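Local coordinates for phosphoribosylformylglycinamidine synthase 2 (Thermus thermophilus, PDB 3VIU), which is the synthase 2 (synthase II) protein of the PurM-like (AIR synthase related) family and holds adenosine-5'-diphosphate and a magnesium ion in this model, at residues A[394-404]-A[577-585]. Numbering follows the deposited sequence.
Sequences VLRRLLASPNL and SEVLYLLTG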
# COMPACT_ATOMS: atom_id res chain seq x y z
N VAL A 394 27.88 -6.10 15.89
CA VAL A 394 27.13 -5.71 14.71
C VAL A 394 25.66 -6.10 14.79
O VAL A 394 24.78 -5.32 14.41
CB VAL A 394 27.75 -6.30 13.43
CG1 VAL A 394 26.76 -6.23 12.27
CG2 VAL A 394 29.01 -5.53 13.07
N LEU A 395 25.38 -7.30 15.29
CA LEU A 395 23.99 -7.74 15.41
C LEU A 395 23.23 -6.85 16.38
O LEU A 395 22.08 -6.49 16.13
CB LEU A 395 23.92 -9.20 15.88
CG LEU A 395 22.53 -9.72 16.24
CD1 LEU A 395 21.60 -9.62 15.03
CD2 LEU A 395 22.63 -11.16 16.72
N ARG A 396 23.87 -6.49 17.50
CA ARG A 396 23.23 -5.62 18.48
C ARG A 396 23.01 -4.23 17.90
O ARG A 396 21.99 -3.59 18.15
CB ARG A 396 24.07 -5.51 19.77
CG ARG A 396 24.12 -6.79 20.62
CD ARG A 396 24.60 -6.50 22.05
NE ARG A 396 26.01 -6.13 22.12
CZ ARG A 396 27.00 -7.01 22.29
NH1 ARG A 396 26.73 -8.30 22.42
NH2 ARG A 396 28.26 -6.59 22.31
N ARG A 397 23.97 -3.76 17.10
CA ARG A 397 23.85 -2.44 16.50
C ARG A 397 22.76 -2.40 15.42
O ARG A 397 22.09 -1.37 15.25
CB ARG A 397 25.20 -1.99 15.92
CG ARG A 397 26.23 -1.64 16.99
CD ARG A 397 27.64 -1.52 16.43
NE ARG A 397 27.81 -0.38 15.52
CZ ARG A 397 28.88 -0.21 14.74
NH1 ARG A 397 29.87 -1.10 14.75
NH2 ARG A 397 28.97 0.85 13.94
N LEU A 398 22.58 -3.51 14.71
CA LEU A 398 21.56 -3.59 13.66
C LEU A 398 20.16 -3.64 14.28
O LEU A 398 19.23 -3.00 13.79
CB LEU A 398 21.77 -4.83 12.79
CG LEU A 398 22.84 -4.71 11.71
CD1 LEU A 398 23.05 -6.06 11.04
CD2 LEU A 398 22.44 -3.65 10.69
N LEU A 399 20.03 -4.42 15.36
CA LEU A 399 18.75 -4.55 16.04
C LEU A 399 18.34 -3.19 16.58
O LEU A 399 17.16 -2.86 16.60
CB LEU A 399 18.85 -5.57 17.18
CG LEU A 399 18.86 -7.05 16.79
CD1 LEU A 399 19.27 -7.89 17.97
CD2 LEU A 399 17.48 -7.48 16.30
N ALA A 400 19.32 -2.39 17.00
CA ALA A 400 19.07 -1.06 17.55
C ALA A 400 18.83 0.02 16.49
O ALA A 400 18.52 1.16 16.82
CB ALA A 400 20.21 -0.65 18.46
N SER A 401 18.97 -0.35 15.22
CA SER A 401 18.75 0.60 14.13
C SER A 401 17.27 0.88 13.99
O SER A 401 16.46 -0.04 13.92
CB SER A 401 19.26 0.03 12.81
OG SER A 401 18.69 0.73 11.71
N PRO A 402 16.90 2.17 13.94
CA PRO A 402 15.49 2.57 13.80
C PRO A 402 14.77 1.92 12.61
O PRO A 402 13.54 1.86 12.58
CB PRO A 402 15.59 4.09 13.67
CG PRO A 402 16.74 4.41 14.57
CD PRO A 402 17.75 3.34 14.20
N ASN A 403 15.52 1.44 11.63
CA ASN A 403 14.92 0.81 10.47
C ASN A 403 14.71 -0.69 10.66
O ASN A 403 14.00 -1.32 9.89
CB ASN A 403 15.81 1.05 9.23
CG ASN A 403 15.64 2.45 8.64
OD1 ASN A 403 16.58 3.01 8.07
ND2 ASN A 403 14.44 3.02 8.76
N LEU A 404 15.31 -1.25 11.71
CA LEU A 404 15.20 -2.68 11.98
C LEU A 404 14.58 -3.03 13.34
O LEU A 404 14.15 -4.16 13.56
CB LEU A 404 16.58 -3.32 11.88
CG LEU A 404 17.31 -2.96 10.58
CD1 LEU A 404 18.78 -3.41 10.65
CD2 LEU A 404 16.58 -3.61 9.42
N SER A 577 23.12 -2.63 1.47
CA SER A 577 22.60 -3.34 2.63
C SER A 577 22.58 -2.50 3.89
O SER A 577 23.12 -1.39 3.94
CB SER A 577 23.44 -4.58 2.91
OG SER A 577 24.71 -4.21 3.41
N GLU A 578 21.94 -3.06 4.91
CA GLU A 578 21.84 -2.42 6.21
C GLU A 578 23.22 -2.41 6.86
O GLU A 578 23.68 -1.38 7.33
CB GLU A 578 20.88 -3.20 7.13
CG GLU A 578 19.41 -2.94 6.90
CD GLU A 578 19.05 -1.47 7.07
OE1 GLU A 578 19.69 -0.78 7.89
OE2 GLU A 578 18.10 -1.02 6.37
N VAL A 579 23.88 -3.56 6.88
CA VAL A 579 25.18 -3.65 7.51
C VAL A 579 26.19 -2.71 6.86
O VAL A 579 27.08 -2.20 7.53
CB VAL A 579 25.74 -5.10 7.48
CG1 VAL A 579 26.29 -5.43 6.09
CG2 VAL A 579 26.82 -5.26 8.55
N LEU A 580 26.05 -2.48 5.55
CA LEU A 580 26.97 -1.57 4.86
C LEU A 580 26.77 -0.16 5.41
O LEU A 580 27.73 0.53 5.75
CB LEU A 580 26.72 -1.57 3.35
CG LEU A 580 27.50 -0.49 2.57
CD1 LEU A 580 29.00 -0.70 2.73
CD2 LEU A 580 27.12 -0.55 1.10
N TYR A 581 25.51 0.25 5.48
CA TYR A 581 25.16 1.57 5.98
C TYR A 581 25.63 1.78 7.41
O TYR A 581 26.09 2.86 7.76
CB TYR A 581 23.65 1.79 5.92
CG TYR A 581 23.23 3.11 6.51
CD1 TYR A 581 23.45 4.30 5.83
CD2 TYR A 581 22.61 3.17 7.76
CE1 TYR A 581 23.07 5.52 6.37
CE2 TYR A 581 22.22 4.38 8.31
CZ TYR A 581 22.45 5.56 7.61
OH TYR A 581 22.07 6.76 8.15
N LEU A 582 25.49 0.74 8.23
CA LEU A 582 25.90 0.81 9.63
C LEU A 582 27.41 0.97 9.78
O LEU A 582 27.87 1.70 10.65
CB LEU A 582 25.46 -0.45 10.38
CG LEU A 582 25.96 -0.54 11.83
CD1 LEU A 582 25.08 0.32 12.71
CD2 LEU A 582 25.94 -1.98 12.31
N LEU A 583 28.17 0.31 8.92
CA LEU A 583 29.63 0.37 8.99
C LEU A 583 30.32 1.49 8.21
O LEU A 583 31.45 1.87 8.54
CB LEU A 583 30.22 -0.99 8.58
CG LEU A 583 29.78 -2.17 9.45
CD1 LEU A 583 30.33 -3.47 8.86
CD2 LEU A 583 30.28 -1.98 10.88
N THR A 584 29.68 2.02 7.17
CA THR A 584 30.29 3.08 6.39
C THR A 584 29.49 4.37 6.45
O THR A 584 29.96 5.43 6.05
CB THR A 584 30.42 2.69 4.91
OG1 THR A 584 29.11 2.62 4.32
CG2 THR A 584 31.13 1.36 4.77
N GLY A 585 28.27 4.26 6.94
CA GLY A 585 27.42 5.43 7.01
C GLY A 585 26.93 5.79 5.62
O GLY A 585 26.29 6.82 5.42
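Leu-582 reaches from helix 578-584 into the angle between Val-394, Arg-397 and Leu-398, which share one side of helix 391-399. Its CG stands anti to the backbone N (chi1 174°), which sends the two methyls across to the other helix. There CD2 lies 3.7 Å from CB of Arg-397 and 4.2 Å from CG of Leu-398. Arg-397 then runs on past the leucine, bending at chi3 (67°) to lay one face of its guanidinium over the Leu-582 side chain. Its NH1 comes 4.0 Å from CD2 of Leu-583. No hydrogen bond links the segments here; the arginine contributes carbon and a flat face.

At the other end Glu-578 carries the contact with its aliphatic part. CB packs 3.9 Å from CD2 of Leu-398, and CG sits against both methyls of Leu-404, 3.8 Å from CD1. The carboxylate stays alongside Leu-404, and OE2 is hydrogen-bonded to OH of Tyr-162 on strand 156-163, which satisfies that oxygen. To one side of these contacts, CG1 of Val-394 meets CG2 of Val-579 at 3.8 Å.

The helix segments are nearly perpendicular, their axes 10.5 Å apart at closest approach, so the helices meet over a short crossing, and the loop after helix 391-399 extends the contact along Glu-578. Phe-654 closes over Val-394 and Leu-398, while Leu-395 and Leu-399 turn to Leu-711 of helix 708-723. Helix 391-399 is thus wedged between helix 578-584 and that C-terminal helix, and the loop after it, through Pro-402 and Asn-403, reaches strand 156-163 of the N-terminal PurM-like half.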